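Local coordinates for protein beta-1,3-glucanosyltransferase (Rhizomucor miehei CAU432, PDB 4WTP) that belongs to glycoside hydrolase family 17 and is a carbohydrate-active enzyme built on a beta/alpha barrel, at residues E243-Q256 and R286-C298. Residues are numbered along the deposited sequence; the frame is centred on the assembly and turned at random. Where two conformers were deposited one is given.
Sequences ENKYLHDVLCRVKQ and RNTKPGITIEAGC. With EDO (1,2-ethanediol), chain B.
C252 and C298 join the last helix of the barrel, 240-256, covalently to the C-terminal residue: their SG atoms lie 2.1 Å apart, and a C-S-S-C torsion of 96°, close to the preferred right angle, is consistent with little strain. SG of C252 stands anti to the backbone N, which turns it toward the tail. One helical turn on, K255 NZ forms a salt bridge with the terminal carboxylate, 2.9 Å from C298 OXT, and also donates to O2 of a 1,2-ethanediol whose O1 accepts from A296 N. At the other end of the contact E243 OE1 forms a salt bridge with K289 NZ at 3.1 Å through its syn lone pair, and D268 is a second partner of that lysine.

Hydrogen bonds fix the tail alongside the helix. H248 NE2 donates to T293 O at 2.7 Å, with the acceptor only 7° out of the imidazole plane. N244 OD1 takes the T293 N-H at 2.8 Å; that bond is straight (163°), although the donor sits above the carbonyl plane. Together the two helix side chains engage both backbone polar groups of T293. Further along, G297 N binds H248 O at 2.8 Å, approaching the face opposite to the helical donor C252 N.

Apolar packing fills in between: L251 CB meets A296 CB at 3.6 Å, and L247 CD2 touches I292 CG2 at 4.0 Å. I292 CD1 lies against the E243 side chain.

A tail lacking regular secondary structure is thus held by side-chain bonds to its backbone, an ion pair at its terminus and a covalent link, consistent with a chain end well anchored on helix 240-256.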
loop_
_atom_site.group_PDB
_atom_site.type_symbol
_atom_site.label_atom_id
_atom_site.label_comp_id
_atom_site.label_asym_id
_atom_site.label_seq_id
_atom_site.Cartn_x
_atom_site.Cartn_y
_atom_site.Cartn_z
ATOM N N GLU A 243 9.107 -8.211 -13.937
ATOM C CA GLU A 243 8.798 -7.120 -13.023
ATOM C C GLU A 243 8.759 -5.798 -13.814
ATOM O O GLU A 243 7.895 -4.968 -13.601
ATOM C CB GLU A 243 9.756 -7.015 -11.839
ATOM C CG GLU A 243 9.331 -5.892 -10.905
ATOM C CD GLU A 243 10.236 -5.638 -9.722
ATOM O OE1 GLU A 243 11.345 -6.194 -9.628
ATOM O OE2 GLU A 243 9.818 -4.802 -8.885
ATOM N N ASN A 244 9.744 -5.573 -14.686
ATOM C CA ASN A 244 9.799 -4.367 -15.519
ATOM C C ASN A 244 8.549 -4.213 -16.377
ATOM O O ASN A 244 7.959 -3.141 -16.422
ATOM C CB ASN A 244 11.056 -4.439 -16.403
ATOM C CG ASN A 244 11.400 -3.098 -17.022
ATOM O OD1 ASN A 244 11.433 -2.086 -16.339
ATOM N ND2 ASN A 244 11.674 -3.112 -18.311
ATOM N N LYS A 245 8.136 -5.301 -17.026
ATOM C CA LYS A 245 6.927 -5.273 -17.844
ATOM C C LYS A 245 5.683 -4.958 -16.994
ATOM O O LYS A 245 4.844 -4.135 -17.384
ATOM C CB LYS A 245 6.762 -6.580 -18.605
ATOM C CG LYS A 245 5.435 -6.671 -19.327
ATOM C CD LYS A 245 5.374 -7.827 -20.309
ATOM C CE LYS A 245 3.978 -7.961 -20.908
ATOM N NZ LYS A 245 3.338 -6.712 -21.414
ATOM N N TYR A 246 5.563 -5.617 -15.840
ATOM C CA TYR A 246 4.390 -5.431 -14.989
ATOM C C TYR A 246 4.328 -3.987 -14.513
ATOM O O TYR A 246 3.291 -3.334 -14.564
ATOM C CB TYR A 246 4.429 -6.372 -13.776
ATOM C CG TYR A 246 3.101 -6.384 -13.025
ATOM C CD1 TYR A 246 1.962 -6.890 -13.635
ATOM C CD2 TYR A 246 2.985 -5.847 -11.745
ATOM C CE1 TYR A 246 0.739 -6.927 -12.958
ATOM C CE2 TYR A 246 1.773 -5.875 -11.051
ATOM C CZ TYR A 246 0.657 -6.388 -11.684
ATOM O OH TYR A 246 -0.567 -6.435 -11.047
ATOM N N LEU A 247 5.470 -3.458 -14.068
ATOM C CA LEU A 247 5.559 -2.066 -13.634
ATOM C C LEU A 247 5.092 -1.125 -14.760
ATOM O O LEU A 247 4.239 -0.248 -14.543
ATOM C CB LEU A 247 7.017 -1.767 -13.257
ATOM C CG LEU A 247 7.295 -0.336 -12.858
ATOM C CD1 LEU A 247 6.510 0.061 -11.615
ATOM C CD2 LEU A 247 8.794 -0.150 -12.669
ATOM N N HIS A 248 5.668 -1.300 -15.953
ATOM C CA HIS A 248 5.281 -0.424 -17.069
ATOM C C HIS A 248 3.803 -0.532 -17.369
ATOM O O HIS A 248 3.141 0.491 -17.575
ATOM C CB HIS A 248 6.067 -0.796 -18.316
ATOM C CG HIS A 248 7.549 -0.510 -18.219
ATOM N ND1 HIS A 248 8.396 -0.680 -19.259
ATOM C CD2 HIS A 248 8.307 -0.063 -17.167
ATOM C CE1 HIS A 248 9.638 -0.363 -18.874
ATOM N NE2 HIS A 248 9.584 0.041 -17.605
ATOM N N ASP A 249 3.279 -1.754 -17.416
ATOM C CA ASP A 249 1.887 -1.964 -17.818
ATOM C C ASP A 249 0.920 -1.425 -16.791
ATOM O O ASP A 249 -0.061 -0.782 -17.153
ATOM C CB ASP A 249 1.572 -3.446 -18.034
ATOM C CG ASP A 249 2.278 -4.042 -19.225
ATOM O OD1 ASP A 249 2.834 -3.288 -20.052
ATOM O OD2 ASP A 249 2.255 -5.290 -19.341
ATOM N N VAL A 250 1.179 -1.689 -15.521
ATOM C CA VAL A 250 0.257 -1.228 -14.512
ATOM C C VAL A 250 0.247 0.301 -14.417
ATOM O O VAL A 250 -0.801 0.915 -14.320
ATOM C CB VAL A 250 0.575 -1.871 -13.156
ATOM C CG1 VAL A 250 -0.192 -1.191 -12.046
ATOM C CG2 VAL A 250 0.239 -3.359 -13.175
ATOM N N LEU A 251 1.427 0.921 -14.477
ATOM C CA LEU A 251 1.518 2.388 -14.449
ATOM C C LEU A 251 0.761 2.976 -15.632
ATOM O O LEU A 251 0.077 3.990 -15.498
ATOM C CB LEU A 251 2.977 2.865 -14.437
ATOM C CG LEU A 251 3.704 2.638 -13.110
ATOM C CD1 LEU A 251 5.125 3.113 -13.271
ATOM C CD2 LEU A 251 3.035 3.377 -11.963
ATOM N N CYS A 252 0.870 2.329 -16.793
ATOM C CA CYS A 252 0.120 2.774 -17.961
ATOM C C CYS A 252 -1.391 2.687 -17.753
ATOM O O CYS A 252 -2.128 3.665 -17.968
ATOM C CB CYS A 252 0.519 1.971 -19.189
ATOM S SG CYS A 252 -0.548 2.210 -20.624
ATOM N N ARG A 253 -1.872 1.516 -17.347
ATOM C CA ARG A 253 -3.310 1.301 -17.179
ATOM C C ARG A 253 -3.932 2.229 -16.160
ATOM O O ARG A 253 -5.021 2.752 -16.407
ATOM C CB ARG A 253 -3.587 -0.149 -16.840
ATOM C CG ARG A 253 -3.240 -1.176 -17.900
ATOM C CD ARG A 253 -3.739 -0.807 -19.289
ATOM N NE ARG A 253 -3.656 -1.898 -20.257
ATOM C CZ ARG A 253 -4.092 -1.821 -21.516
ATOM N NH1 ARG A 253 -4.643 -0.701 -21.970
ATOM N NH2 ARG A 253 -3.984 -2.877 -22.319
ATOM N N VAL A 254 -3.271 2.476 -15.030
ATOM C CA VAL A 254 -3.863 3.358 -14.021
ATOM C C VAL A 254 -3.832 4.814 -14.503
ATOM O O VAL A 254 -4.662 5.618 -14.112
ATOM C CB VAL A 254 -3.255 3.200 -12.595
ATOM C CG1 VAL A 254 -3.444 1.774 -12.114
ATOM C CG2 VAL A 254 -1.798 3.667 -12.523
ATOM N N LYS A 255 -2.858 5.149 -15.352
ATOM C CA LYS A 255 -2.818 6.487 -15.949
ATOM C C LYS A 255 -3.992 6.639 -16.922
ATOM O O LYS A 255 -4.688 7.664 -16.902
ATOM C CB LYS A 255 -1.467 6.715 -16.645
ATOM C CG LYS A 255 -1.349 8.136 -17.162
ATOM C CD LYS A 255 -0.151 8.293 -18.071
ATOM C CE LYS A 255 1.142 8.136 -17.301
ATOM N NZ LYS A 255 2.298 8.522 -18.143
ATOM N N GLN A 256 -4.238 5.627 -17.745
ATOM C CA GLN A 256 -5.310 5.679 -18.725
ATOM C C GLN A 256 -6.664 5.865 -18.067
ATOM O O GLN A 256 -7.520 6.569 -18.586
ATOM C CB GLN A 256 -5.325 4.407 -19.591
ATOM C CG GLN A 256 -4.163 4.307 -20.570
ATOM C CD GLN A 256 -4.239 3.052 -21.412
ATOM O OE1 GLN A 256 -4.799 2.057 -20.973
ATOM N NE2 GLN A 256 -3.710 3.101 -22.633
ATOM N N ARG A 286 19.183 -0.252 -1.558
ATOM C CA ARG A 286 18.672 1.046 -2.050
ATOM C C ARG A 286 19.263 1.455 -3.393
ATOM O O ARG A 286 18.994 2.537 -3.870
ATOM C CB ARG A 286 18.840 2.180 -1.009
ATOM C CG ARG A 286 17.789 2.203 0.073
ATOM C CD ARG A 286 17.622 0.913 0.838
ATOM N NE ARG A 286 16.645 1.041 1.907
ATOM C CZ ARG A 286 15.892 0.050 2.378
ATOM N NH1 ARG A 286 14.971 0.292 3.313
ATOM N NH2 ARG A 286 16.047 -1.198 1.924
ATOM N N ASN A 287 20.083 0.589 -3.999
ATOM C CA ASN A 287 20.525 0.798 -5.358
ATOM C C ASN A 287 19.470 0.337 -6.366
ATOM O O ASN A 287 18.582 -0.466 -6.037
ATOM C CB ASN A 287 21.829 0.031 -5.573
ATOM C CG ASN A 287 22.995 0.662 -4.833
ATOM O OD1 ASN A 287 23.123 1.880 -4.789
ATOM N ND2 ASN A 287 23.820 -0.167 -4.210
ATOM N N THR A 288 19.599 0.806 -7.597
ATOM C CA THR A 288 18.642 0.428 -8.637
ATOM C C THR A 288 18.856 -1.026 -9.059
ATOM O O THR A 288 19.965 -1.563 -9.002
ATOM C CB THR A 288 18.716 1.343 -9.860
ATOM O OG1 THR A 288 20.066 1.390 -10.321
ATOM C CG2 THR A 288 18.258 2.757 -9.509
ATOM N N LYS A 289 17.764 -1.679 -9.451
ATOM C CA LYS A 289 17.804 -3.055 -9.951
ATOM C C LYS A 289 18.104 -3.004 -11.441
ATOM O O LYS A 289 17.337 -2.417 -12.205
ATOM C CB LYS A 289 16.464 -3.783 -9.681
ATOM C CG LYS A 289 16.222 -3.919 -8.187
ATOM C CD LYS A 289 14.837 -4.359 -7.813
ATOM C CE LYS A 289 14.641 -5.813 -8.053
ATOM N NZ LYS A 289 13.448 -6.385 -7.327
ATOM N N PRO A 290 19.227 -3.596 -11.876
ATOM C CA PRO A 290 19.522 -3.582 -13.329
ATOM C C PRO A 290 18.414 -4.304 -14.097
ATOM O O PRO A 290 18.013 -5.410 -13.707
ATOM C CB PRO A 290 20.857 -4.319 -13.446
ATOM C CG PRO A 290 21.071 -4.968 -12.126
ATOM C CD PRO A 290 20.278 -4.262 -11.087
ATOM N N GLY A 291 17.920 -3.671 -15.160
ATOM C CA GLY A 291 16.845 -4.225 -15.959
ATOM C C GLY A 291 15.504 -3.633 -15.588
ATOM O O GLY A 291 14.533 -3.883 -16.285
ATOM N N ILE A 292 15.444 -2.846 -14.517
ATOM C CA ILE A 292 14.234 -2.063 -14.235
ATOM C C ILE A 292 14.391 -0.659 -14.783
ATOM O O ILE A 292 15.354 0.045 -14.464
ATOM C CB ILE A 292 13.916 -1.986 -12.735
ATOM C CG1 ILE A 292 13.712 -3.409 -12.206
ATOM C CG2 ILE A 292 12.675 -1.115 -12.493
ATOM C CD1 ILE A 292 12.457 -4.128 -12.695
ATOM N N THR A 293 13.492 -0.254 -15.665
ATOM C CA THR A 293 13.416 1.148 -16.055
ATOM C C THR A 293 12.169 1.724 -15.420
ATOM O O THR A 293 11.043 1.249 -15.653
ATOM C CB THR A 293 13.452 1.331 -17.582
ATOM O OG1 THR A 293 12.380 0.597 -18.187
ATOM C CG2 THR A 293 14.759 0.837 -18.136
ATOM N N ILE A 294 12.353 2.757 -14.605
ATOM C CA ILE A 294 11.264 3.318 -13.821
ATOM C C ILE A 294 10.516 4.335 -14.662
ATOM O O ILE A 294 10.837 5.514 -14.676
ATOM C CB ILE A 294 11.772 3.888 -12.485
ATOM C CG1 ILE A 294 12.563 2.805 -11.749
ATOM C CG2 ILE A 294 10.602 4.367 -11.641
ATOM C CD1 ILE A 294 13.340 3.281 -10.523
ATOM N N GLU A 295 9.509 3.848 -15.384
ATOM C CA GLU A 295 8.776 4.618 -16.383
ATOM C C GLU A 295 7.423 3.943 -16.534
ATOM O O GLU A 295 7.323 2.730 -16.366
ATOM C CB GLU A 295 9.507 4.667 -17.762
ATOM C CG GLU A 295 8.789 5.524 -18.833
ATOM C CD GLU A 295 9.598 5.780 -20.123
ATOM O OE1 GLU A 295 10.826 5.552 -20.082
ATOM O OE2 GLU A 295 9.020 6.215 -21.184
ATOM N N ALA A 296 6.395 4.704 -16.897
ATOM C CA ALA A 296 5.114 4.103 -17.267
ATOM C C ALA A 296 5.180 3.614 -18.712
ATOM O O ALA A 296 5.935 4.161 -19.545
ATOM C CB ALA A 296 3.994 5.123 -17.097
ATOM N N GLY A 297 4.404 2.579 -19.009
ATOM C CA GLY A 297 4.349 2.018 -20.352
ATOM C C GLY A 297 3.519 2.817 -21.353
ATOM O O GLY A 297 3.469 2.453 -22.526
ATOM N N CYS A 298 2.877 3.886 -20.906
ATOM C CA CYS A 298 2.227 4.845 -21.821
ATOM C C CYS A 298 2.025 6.166 -21.127
ATOM O O CYS A 298 1.378 7.077 -21.665
ATOM C CB CYS A 298 0.877 4.322 -22.327
ATOM S SG CYS A 298 -0.397 4.213 -21.046
ATOM O OXT CYS A 298 2.558 6.355 -20.029
HETATM C C1 EDO B . 6.523 7.841 -16.083
HETATM O O1 EDO B . 6.727 7.435 -17.431
HETATM C C2 EDO B . 5.578 9.031 -16.071
HETATM O O2 EDO B . 4.212 8.592 -16.047
HETATM O O HOH W 1 12.632 -0.979 -20.559
HETATM O O HOH W 2 1.548 9.541 -21.119
#